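Local coordinates for amine oxidase domain-containing protein (Pyrococcus furiosus, PDB 3NRN) that binds adenosine monophosphate and is probably an oxidoreductase of the flavin-containing amine oxidase family, though its substrate and reaction are not established, at residues A[271-276]-A[314-319]; A[213-218]-A[245-250]; A[74-79]-A[192-197]. All coordinates share one frame; numbering follows the deposited sequence.

Interaction 1: A[271-276]-A[314-319]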
loop_
_atom_site.group_PDB
_atom_site.type_symbol
_atom_site.label_atom_id
_atom_site.label_comp_id
_atom_site.label_asym_id
_atom_site.label_seq_id
_atom_site.Cartn_x
_atom_site.Cartn_y
_atom_site.Cartn_z
ATOM N N LYS A 271 -2.227 -9.262 -9.923
ATOM C CA LYS A 271 -2.286 -10.123 -8.755
ATOM C C LYS A 271 -2.795 -11.495 -9.163
ATOM O O LYS A 271 -3.771 -11.614 -9.903
ATOM C CB LYS A 271 -3.219 -9.525 -7.703
ATOM C CG LYS A 271 -2.512 -8.732 -6.616
ATOM C CD LYS A 271 -3.502 -7.931 -5.788
ATOM C CE LYS A 271 -4.600 -8.807 -5.197
ATOM N NZ LYS A 271 -5.684 -7.958 -4.615
ATOM N N PHE A 272 -2.119 -12.528 -8.682
ATOM C CA PHE A 272 -2.494 -13.899 -8.981
ATOM C C PHE A 272 -2.958 -14.581 -7.706
ATOM O O PHE A 272 -2.219 -14.665 -6.729
ATOM C CB PHE A 272 -1.296 -14.652 -9.573
ATOM C CG PHE A 272 -0.872 -14.142 -10.921
ATOM C CD1 PHE A 272 -1.414 -14.679 -12.083
ATOM C CD2 PHE A 272 0.038 -13.091 -11.029
ATOM C CE1 PHE A 272 -1.057 -14.179 -13.336
ATOM C CE2 PHE A 272 0.400 -12.584 -12.277
ATOM C CZ PHE A 272 -0.148 -13.129 -13.432
ATOM N N ASN A 273 -4.196 -15.052 -7.716
ATOM C CA ASN A 273 -4.755 -15.745 -6.564
ATOM C C ASN A 273 -4.728 -17.227 -6.939
ATOM O O ASN A 273 -5.425 -17.647 -7.859
ATOM C CB ASN A 273 -6.185 -15.258 -6.322
ATOM C CG ASN A 273 -6.257 -13.750 -6.080
ATOM O OD1 ASN A 273 -5.925 -13.271 -4.999
ATOM N ND2 ASN A 273 -6.676 -13.000 -7.096
ATOM N N LEU A 274 -3.914 -18.003 -6.229
ATOM C CA LEU A 274 -3.744 -19.427 -6.516
ATOM C C LEU A 274 -4.228 -20.343 -5.394
ATOM O O LEU A 274 -3.851 -20.171 -4.237
ATOM C CB LEU A 274 -2.260 -19.708 -6.793
ATOM C CG LEU A 274 -1.838 -21.095 -7.286
ATOM C CD1 LEU A 274 -2.278 -21.278 -8.731
ATOM C CD2 LEU A 274 -0.322 -21.235 -7.179
ATOM N N ALA A 275 -5.056 -21.322 -5.746
ATOM C CA ALA A 275 -5.582 -22.270 -4.763
ATOM C C ALA A 275 -4.770 -23.562 -4.789
ATOM O O ALA A 275 -4.999 -24.433 -5.627
ATOM C CB ALA A 275 -7.048 -22.567 -5.057
ATOM N N VAL A 276 -3.819 -23.677 -3.868
ATOM C CA VAL A 276 -2.974 -24.859 -3.789
ATOM C C VAL A 276 -3.544 -25.861 -2.782
ATOM O O VAL A 276 -3.793 -25.528 -1.622
ATOM C CB VAL A 276 -1.523 -24.485 -3.386
ATOM C CG1 VAL A 276 -0.977 -23.417 -4.329
ATOM C CG2 VAL A 276 -1.485 -23.986 -1.957
ATOM N N LEU A 314 -4.211 -20.591 0.350
ATOM C CA LEU A 314 -4.337 -19.451 -0.542
ATOM C C LEU A 314 -2.981 -18.802 -0.797
ATOM O O LEU A 314 -2.296 -18.382 0.131
ATOM C CB LEU A 314 -5.319 -18.431 0.050
ATOM C CG LEU A 314 -5.504 -17.084 -0.659
ATOM C CD1 LEU A 314 -5.744 -17.298 -2.147
ATOM C CD2 LEU A 314 -6.675 -16.333 -0.026
ATOM N N ILE A 315 -2.589 -18.746 -2.066
ATOM C CA ILE A 315 -1.324 -18.136 -2.456
ATOM C C ILE A 315 -1.630 -16.891 -3.280
ATOM O O ILE A 315 -2.472 -16.929 -4.177
ATOM C CB ILE A 315 -0.472 -19.100 -3.319
ATOM C CG1 ILE A 315 0.062 -20.244 -2.455
ATOM C CG2 ILE A 315 0.679 -18.332 -3.990
ATOM C CD1 ILE A 315 1.068 -19.816 -1.411
HETATM N N MSE A 316 -0.959 -15.788 -2.965
HETATM C CA MSE A 316 -1.155 -14.541 -3.701
HETATM C C MSE A 316 0.193 -14.065 -4.212
HETATM O O MSE A 316 1.126 -13.877 -3.431
HETATM C CB MSE A 316 -1.769 -13.452 -2.805
HETATM C CG MSE A 316 -3.261 -13.619 -2.472
HETATM SE SE MSE A 316 -3.884 -12.179 -1.532
HETATM C CE MSE A 316 -5.591 -12.592 -1.326
ATOM N N ALA A 317 0.294 -13.882 -5.524
ATOM C CA ALA A 317 1.534 -13.425 -6.136
ATOM C C ALA A 317 1.323 -12.055 -6.754
ATOM O O ALA A 317 0.253 -11.759 -7.290
ATOM C CB ALA A 317 1.998 -14.414 -7.205
ATOM N N HIS A 318 2.359 -11.232 -6.687
ATOM C CA HIS A 318 2.320 -9.876 -7.218
ATOM C C HIS A 318 3.260 -9.756 -8.404
ATOM O O HIS A 318 4.380 -10.257 -8.366
ATOM C CB HIS A 318 2.737 -8.887 -6.122
ATOM C CG HIS A 318 2.902 -7.476 -6.598
ATOM N ND1 HIS A 318 3.987 -7.059 -7.339
ATOM C CD2 HIS A 318 2.124 -6.382 -6.425
ATOM C CE1 HIS A 318 3.872 -5.768 -7.597
ATOM N NE2 HIS A 318 2.749 -5.334 -7.054
HETATM N N MSE A 319 2.797 -9.089 -9.454
HETATM C CA MSE A 319 3.602 -8.887 -10.650
HETATM C C MSE A 319 3.476 -7.433 -11.080
HETATM O O MSE A 319 2.371 -6.950 -11.324
HETATM C CB MSE A 319 3.118 -9.794 -11.802
HETATM C CG MSE A 319 3.891 -9.617 -13.133
HETATM SE SE MSE A 319 3.099 -10.300 -14.656
HETATM C CE MSE A 319 2.186 -8.926 -15.170
#
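Phe272 and Ala317 face each other as a hydrogen-bonded pair of two antiparallel strands, 271-276 and 314-319, and Leu274 and Ile315 form the next such pair. Each pair is closed by two backbone bonds. Phe272 N gives its hydrogen to Ala317 O at 2.9 Å and Ala317 N returns one to Phe272 O; Leu274 N to Ile315 O is the shortest of the four at 2.7 Å and almost straight, and Ile315 N binds Leu274 O. Between these rungs, where Asn273 and Met316 form a non-hydrogen-bonded pair, Met316 CA lies 3.2 Å from Phe272 O in a C-H...O contact.

Apolar contacts line the face that carries Phe272, Leu274, Ile315 and Ala317. CB meets CB in both pairs, at 4.1 Å between Phe272 and Ala317. With chi1 at -66°, Phe272 CG stands anti to its carbonyl carbon, and the ring's CE2 edge receives Met319 CB in the ring plane at 3.9 Å. Farther along, Val276 and Ile315 cross at about a right angle, CG1 to CG1 at 3.8 Å.

The other face is mixed: Lys271 and Asn273 share it with Met316, Ala275 and Leu314. Asn273 OD1 lies against the selenomethionine Met316, 3.7 Å from its CG, and this buried oxygen finds no hydrogen-bond partner in the model; the amide is held by ND2, which bonds to Leu348 O and Gln350 OE1. Lys271 NZ reaches the carbonyl oxygens of Ser50 and Gly52.

Strand 269-277 runs between 312-320 and 345-351 in a mixed sheet. Helix 326-340 covers the apolar face, where Trp334 meets the Phe272 ring edge-to-face, while strand 47-50 packs against Asn273, Ala275 and Leu314 on the other.

Interaction 2: A[213-218]-A[245-250]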
loop_
_atom_site.group_PDB
_atom_site.type_symbol
_atom_site.label_atom_id
_atom_site.label_comp_id
_atom_site.label_asym_id
_atom_site.label_seq_id
_atom_site.Cartn_x
_atom_site.Cartn_y
_atom_site.Cartn_z
ATOM N N VAL A 213 -19.282 15.442 -6.633
ATOM C CA VAL A 213 -19.048 15.981 -7.967
ATOM C C VAL A 213 -18.392 17.352 -7.911
ATOM O O VAL A 213 -17.966 17.890 -8.927
ATOM C CB VAL A 213 -20.364 16.093 -8.774
ATOM C CG1 VAL A 213 -21.026 14.726 -8.868
ATOM C CG2 VAL A 213 -21.301 17.088 -8.127
ATOM N N GLU A 214 -18.288 17.910 -6.713
ATOM C CA GLU A 214 -17.697 19.225 -6.579
ATOM C C GLU A 214 -17.251 19.535 -5.166
ATOM O O GLU A 214 -18.019 19.380 -4.217
ATOM C CB GLU A 214 -18.708 20.288 -7.013
ATOM C CG GLU A 214 -18.140 21.697 -7.126
ATOM C CD GLU A 214 -19.233 22.743 -7.292
ATOM O OE1 GLU A 214 -20.234 22.453 -7.986
ATOM O OE2 GLU A 214 -19.090 23.855 -6.739
ATOM N N ILE A 215 -16.002 19.966 -5.029
ATOM C CA ILE A 215 -15.476 20.368 -3.730
ATOM C C ILE A 215 -15.267 21.857 -3.963
ATOM O O ILE A 215 -14.274 22.265 -4.564
ATOM C CB ILE A 215 -14.119 19.699 -3.403
ATOM C CG1 ILE A 215 -14.279 18.179 -3.361
ATOM C CG2 ILE A 215 -13.601 20.201 -2.062
ATOM C CD1 ILE A 215 -12.973 17.418 -3.100
ATOM N N ASN A 216 -16.226 22.665 -3.523
ATOM C CA ASN A 216 -16.140 24.101 -3.735
ATOM C C ASN A 216 -15.310 24.783 -2.654
ATOM O O ASN A 216 -15.755 24.932 -1.523
ATOM C CB ASN A 216 -17.542 24.709 -3.785
ATOM C CG ASN A 216 -17.532 26.159 -4.237
ATOM O OD1 ASN A 216 -16.676 26.944 -3.823
ATOM N ND2 ASN A 216 -18.491 26.523 -5.084
ATOM N N ILE A 217 -14.104 25.201 -3.026
ATOM C CA ILE A 217 -13.170 25.864 -2.111
ATOM C C ILE A 217 -13.637 27.210 -1.570
ATOM O O ILE A 217 -13.438 27.515 -0.398
ATOM C CB ILE A 217 -11.796 26.072 -2.787
ATOM C CG1 ILE A 217 -11.191 24.714 -3.119
ATOM C CG2 ILE A 217 -10.864 26.851 -1.880
ATOM C CD1 ILE A 217 -11.156 23.794 -1.951
ATOM N N GLU A 218 -14.241 28.023 -2.424
ATOM C CA GLU A 218 -14.723 29.325 -1.989
ATOM C C GLU A 218 -15.879 29.210 -0.990
ATOM O O GLU A 218 -15.895 29.896 0.032
ATOM C CB GLU A 218 -15.156 30.151 -3.201
ATOM C CG GLU A 218 -14.007 30.539 -4.119
ATOM C CD GLU A 218 -14.462 31.364 -5.310
ATOM O OE1 GLU A 218 -15.166 32.375 -5.097
ATOM O OE2 GLU A 218 -14.113 31.010 -6.456
ATOM N N VAL A 245 -8.200 17.317 -8.193
ATOM C CA VAL A 245 -7.995 18.553 -8.943
ATOM C C VAL A 245 -9.269 18.810 -9.762
ATOM O O VAL A 245 -9.773 19.933 -9.827
ATOM C CB VAL A 245 -6.767 18.431 -9.893
ATOM C CG1 VAL A 245 -6.800 19.528 -10.952
ATOM C CG2 VAL A 245 -5.479 18.531 -9.090
ATOM N N LYS A 246 -9.803 17.751 -10.365
ATOM C CA LYS A 246 -11.026 17.860 -11.159
ATOM C C LYS A 246 -12.245 18.269 -10.320
ATOM O O LYS A 246 -13.088 19.048 -10.772
ATOM C CB LYS A 246 -11.319 16.531 -11.863
ATOM C CG LYS A 246 -12.650 16.513 -12.598
ATOM C CD LYS A 246 -13.017 15.120 -13.082
ATOM C CE LYS A 246 -14.370 15.124 -13.783
ATOM N NZ LYS A 246 -14.774 13.764 -14.240
ATOM N N LEU A 247 -12.345 17.750 -9.099
ATOM C CA LEU A 247 -13.481 18.079 -8.240
ATOM C C LEU A 247 -13.423 19.509 -7.746
ATOM O O LEU A 247 -14.449 20.161 -7.543
ATOM C CB LEU A 247 -13.539 17.129 -7.037
ATOM C CG LEU A 247 -13.895 15.670 -7.350
ATOM C CD1 LEU A 247 -13.839 14.844 -6.075
ATOM C CD2 LEU A 247 -15.295 15.594 -7.967
ATOM N N ILE A 248 -12.206 19.996 -7.551
ATOM C CA ILE A 248 -11.997 21.350 -7.076
ATOM C C ILE A 248 -12.074 22.346 -8.221
ATOM O O ILE A 248 -12.699 23.399 -8.095
ATOM C CB ILE A 248 -10.620 21.477 -6.395
ATOM C CG1 ILE A 248 -10.655 20.781 -5.030
ATOM C CG2 ILE A 248 -10.235 22.941 -6.281
ATOM C CD1 ILE A 248 -9.306 20.661 -4.364
ATOM N N GLY A 249 -11.435 22.000 -9.334
ATOM C CA GLY A 249 -11.408 22.882 -10.490
ATOM C C GLY A 249 -9.972 23.259 -10.801
ATOM O O GLY A 249 -9.239 23.762 -9.940
ATOM N N ARG A 250 -9.573 23.016 -12.042
ATOM C CA ARG A 250 -8.220 23.296 -12.509
ATOM C C ARG A 250 -7.716 24.723 -12.305
ATOM O O ARG A 250 -6.526 24.929 -12.071
ATOM C CB ARG A 250 -8.106 22.941 -13.993
ATOM C CG ARG A 250 -8.349 21.477 -14.304
ATOM C CD ARG A 250 -8.308 21.238 -15.818
ATOM N NE ARG A 250 -6.984 21.450 -16.407
ATOM C CZ ARG A 250 -5.980 20.583 -16.328
ATOM N NH1 ARG A 250 -6.132 19.433 -15.682
ATOM N NH2 ARG A 250 -4.824 20.858 -16.908
HETATM O O HOH W 1 -13.401 24.920 -5.761
#
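Leu247, whose side chain sets out from helix 241-248 toward strand 212-216, lies obliquely against Ile215. Its CB rests 3.9 Å from Ile215 CG1, and farther out Leu247 CD1 meets Ile215 CD1 at 4.0 Å. The other branch, CD2, leans on the backbone of the strand, 3.6 Å from Val213 C, so that Leu247 touches Val213 as well as Ile215. With Leu247 CG anti to the carbonyl carbon, chi1 -69°, the side chain branches at a point from which one methyl serves each of these two residues.

Ile248 takes up the other part of the strand. Its CG1 comes to Ile215 CB, and its CG2 lies 3.7 Å from Ile217 CG1, these two side chains slanting past each other just beyond the strand's end. Ile215 thus touches both helix residues. Val374 of strand 374-376 touches Ile215, Ile217 and Ile248 and extends the apolar cluster.

Main-chain atoms bind the same pieces together. Ile215 N donates to Leu247 O at 3.0 Å; the bond is nearly straight at the hydrogen, but the donor stands 57° above the carbonyl plane. Ile248 CA makes a CA-H...O contact of 3.5 Å with Ile215 O. A bridging water donates to Ile215 O and Ile248 O and accepts from Ile217 N at 2.8 Å, gripping three backbone atoms at once.

Val213 and Glu214 both face Tyr223 in a classic beta bulge, and the helix end docks on this outer strand of the 212-231 antiparallel sheet. The side chain of Leu247 comes to about 4 Å from the bound AMP, and Val212, just before the segment, belongs to its pocket: this contact borders the nucleotide site of the Rossmann-like domain.

Interaction 3: A[74-79]-A[192-197]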
loop_
_atom_site.group_PDB
_atom_site.type_symbol
_atom_site.label_atom_id
_atom_site.label_comp_id
_atom_site.label_asym_id
_atom_site.label_seq_id
_atom_site.Cartn_x
_atom_site.Cartn_y
_atom_site.Cartn_z
ATOM N N ALA A 74 -8.041 0.605 17.524
ATOM C CA ALA A 74 -8.470 -0.480 16.655
ATOM C C ALA A 74 -7.951 -1.791 17.223
ATOM O O ALA A 74 -6.825 -1.861 17.717
ATOM C CB ALA A 74 -7.935 -0.273 15.247
ATOM N N LYS A 75 -8.787 -2.820 17.179
ATOM C CA LYS A 75 -8.391 -4.130 17.670
ATOM C C LYS A 75 -8.173 -4.985 16.432
ATOM O O LYS A 75 -9.115 -5.546 15.879
ATOM C CB LYS A 75 -9.488 -4.735 18.549
ATOM C CG LYS A 75 -9.810 -3.934 19.811
ATOM C CD LYS A 75 -8.571 -3.673 20.664
ATOM C CE LYS A 75 -7.875 -4.965 21.087
ATOM N NZ LYS A 75 -8.747 -5.835 21.927
ATOM N N VAL A 76 -6.926 -5.052 15.979
ATOM C CA VAL A 76 -6.595 -5.822 14.792
ATOM C C VAL A 76 -5.383 -6.691 15.046
ATOM O O VAL A 76 -4.361 -6.209 15.538
ATOM C CB VAL A 76 -6.298 -4.898 13.600
ATOM C CG1 VAL A 76 -5.887 -5.723 12.389
ATOM C CG2 VAL A 76 -7.525 -4.066 13.283
ATOM N N GLU A 77 -5.494 -7.971 14.710
ATOM C CA GLU A 77 -4.379 -8.884 14.923
ATOM C C GLU A 77 -3.463 -8.957 13.725
ATOM O O GLU A 77 -3.829 -9.493 12.674
ATOM C CB GLU A 77 -4.869 -10.290 15.264
ATOM C CG GLU A 77 -3.731 -11.303 15.326
ATOM C CD GLU A 77 -4.108 -12.571 16.058
ATOM O OE1 GLU A 77 -5.145 -13.173 15.708
ATOM O OE2 GLU A 77 -3.364 -12.966 16.980
ATOM N N ILE A 78 -2.261 -8.419 13.910
ATOM C CA ILE A 78 -1.233 -8.387 12.881
ATOM C C ILE A 78 -0.043 -9.188 13.394
ATOM O O ILE A 78 0.488 -8.885 14.459
ATOM C CB ILE A 78 -0.757 -6.948 12.635
ATOM C CG1 ILE A 78 -1.938 -6.072 12.223
ATOM C CG2 ILE A 78 0.335 -6.936 11.566
ATOM C CD1 ILE A 78 -1.617 -4.587 12.233
ATOM N N VAL A 79 0.392 -10.190 12.637
ATOM C CA VAL A 79 1.529 -10.999 13.064
ATOM C C VAL A 79 2.681 -10.938 12.063
ATOM O O VAL A 79 2.522 -11.324 10.902
ATOM C CB VAL A 79 1.123 -12.484 13.252
ATOM C CG1 VAL A 79 2.340 -13.309 13.667
ATOM C CG2 VAL A 79 0.009 -12.594 14.291
ATOM N N ILE A 192 -10.795 -2.395 8.058
ATOM C CA ILE A 192 -11.899 -1.563 7.630
ATOM C C ILE A 192 -13.042 -1.593 8.638
ATOM O O ILE A 192 -13.607 -0.550 8.966
ATOM C CB ILE A 192 -12.428 -2.026 6.260
ATOM C CG1 ILE A 192 -11.291 -2.010 5.229
ATOM C CG2 ILE A 192 -13.594 -1.147 5.837
ATOM C CD1 ILE A 192 -10.625 -0.654 5.025
ATOM N N ASP A 193 -13.380 -2.784 9.127
ATOM C CA ASP A 193 -14.470 -2.922 10.096
ATOM C C ASP A 193 -14.184 -2.137 11.373
ATOM O O ASP A 193 -15.077 -1.511 11.945
ATOM C CB ASP A 193 -14.713 -4.401 10.432
ATOM C CG ASP A 193 -15.273 -5.186 9.250
ATOM O OD1 ASP A 193 -15.990 -4.596 8.413
ATOM O OD2 ASP A 193 -15.010 -6.405 9.168
ATOM N N GLU A 194 -12.934 -2.157 11.816
ATOM C CA GLU A 194 -12.563 -1.425 13.021
ATOM C C GLU A 194 -12.607 0.091 12.828
ATOM O O GLU A 194 -13.061 0.815 13.713
ATOM C CB GLU A 194 -11.174 -1.866 13.497
ATOM C CG GLU A 194 -11.208 -3.128 14.347
ATOM C CD GLU A 194 -11.949 -2.911 15.667
ATOM O OE1 GLU A 194 -11.337 -2.383 16.621
ATOM O OE2 GLU A 194 -13.145 -3.253 15.742
ATOM N N LEU A 195 -12.149 0.578 11.676
ATOM C CA LEU A 195 -12.174 2.018 11.428
ATOM C C LEU A 195 -13.616 2.511 11.331
ATOM O O LEU A 195 -13.934 3.607 11.794
ATOM C CB LEU A 195 -11.400 2.364 10.143
ATOM C CG LEU A 195 -9.892 2.060 10.175
ATOM C CD1 LEU A 195 -9.260 2.404 8.838
ATOM C CD2 LEU A 195 -9.216 2.853 11.308
ATOM N N GLU A 196 -14.481 1.702 10.723
ATOM C CA GLU A 196 -15.895 2.048 10.588
ATOM C C GLU A 196 -16.543 2.132 11.972
ATOM O O GLU A 196 -17.326 3.046 12.253
ATOM C CB GLU A 196 -16.630 0.997 9.737
ATOM C CG GLU A 196 -18.154 1.135 9.754
ATOM C CD GLU A 196 -18.852 0.165 8.807
ATOM O OE1 GLU A 196 -18.577 -1.048 8.874
ATOM O OE2 GLU A 196 -19.682 0.615 7.995
ATOM N N ARG A 197 -16.214 1.176 12.835
ATOM C CA ARG A 197 -16.767 1.163 14.187
ATOM C C ARG A 197 -16.315 2.390 14.970
ATOM O O ARG A 197 -17.105 3.008 15.680
ATOM C CB ARG A 197 -16.322 -0.098 14.938
ATOM C CG ARG A 197 -16.590 -0.054 16.447
ATOM C CD ARG A 197 -15.976 -1.250 17.168
ATOM N NE ARG A 197 -14.519 -1.158 17.270
ATOM C CZ ARG A 197 -13.873 -0.266 18.018
ATOM N NH1 ARG A 197 -14.551 0.619 18.734
ATOM N NH2 ARG A 197 -12.547 -0.263 18.064
#
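Glu194 reaches from helix 188-200 to the backbone of the loop 74-77, where its OE1 accepts a hydrogen bond from Lys75 N at 2.6 Å. The N-H points well at the oxygen, with an angle of 164°, and meets it on the anti side of the carboxylate, 29° out of its plane. Ala74 CA lies beside the same oxygen.

Ionic bonds come from within the helix. Arg197, one turn on, grips the carboxylate side-on with two nitrogens: NH2 to Glu194 OE1 at 2.8 Å and NE to Glu194 OE2 at 2.9 Å. Both oxygens lie nearly in the guanidinium plane, yet NE and NH2 both approach from above the carboxylate plane. On OE1, NH2 and Lys75 N arrive from opposite faces. Arg197 NH1 makes a further salt bridge, with Glu201.

Apolar contacts are few and involve the carbon chain of Glu194, bent at chi2 (-65°). Its CB rests 4.0 Å from Ala74 CB, and its CG is met by Val76 CG2 at 3.9 Å as the two side chains slide past each other in opposite directions. The Lys75 side chain runs alongside Glu194, but Lys75 NZ stays 6.8 Å from Glu194 OE1. Ala74 also touches Ile198 of the same helix and Leu69 of helix 64-72.

An alanine in place of Glu194 would probably leave Lys75 N without its acceptor and Arg197 NE and NH2 without their carboxylate, the guanidinium then being less firmly held. The chemistry is that of a charged side chain fixed by its helix neighbour: the nearby Arg197 is likely to favour the ionised form of Glu194, and the carboxylate, its orientation set by three N-H donors, ties the loop after helix 64-72 to helix 188-200.

In the fold
The three contacts pass from core to surface and share no strand or helix. Interaction 1 is buried throughout and rests on repeated backbone bonds between strands, with one wholly apolar face and one mixed. Interaction 2, only partly buried, joins a helix end to an edge strand by one direct backbone bond, a water and aliphatic packing, and it alone comes close to the AMP. Interaction 3 lies at the surface, where one carboxylate, steadied by an arginine of its own helix, takes a backbone N-H of the loop. Interactions 1 and 2 fall on opposite sides of the chain's centre, their own centres 39 Å apart; interactions 1 and 3 are 24 Å apart between centres, and none touches another.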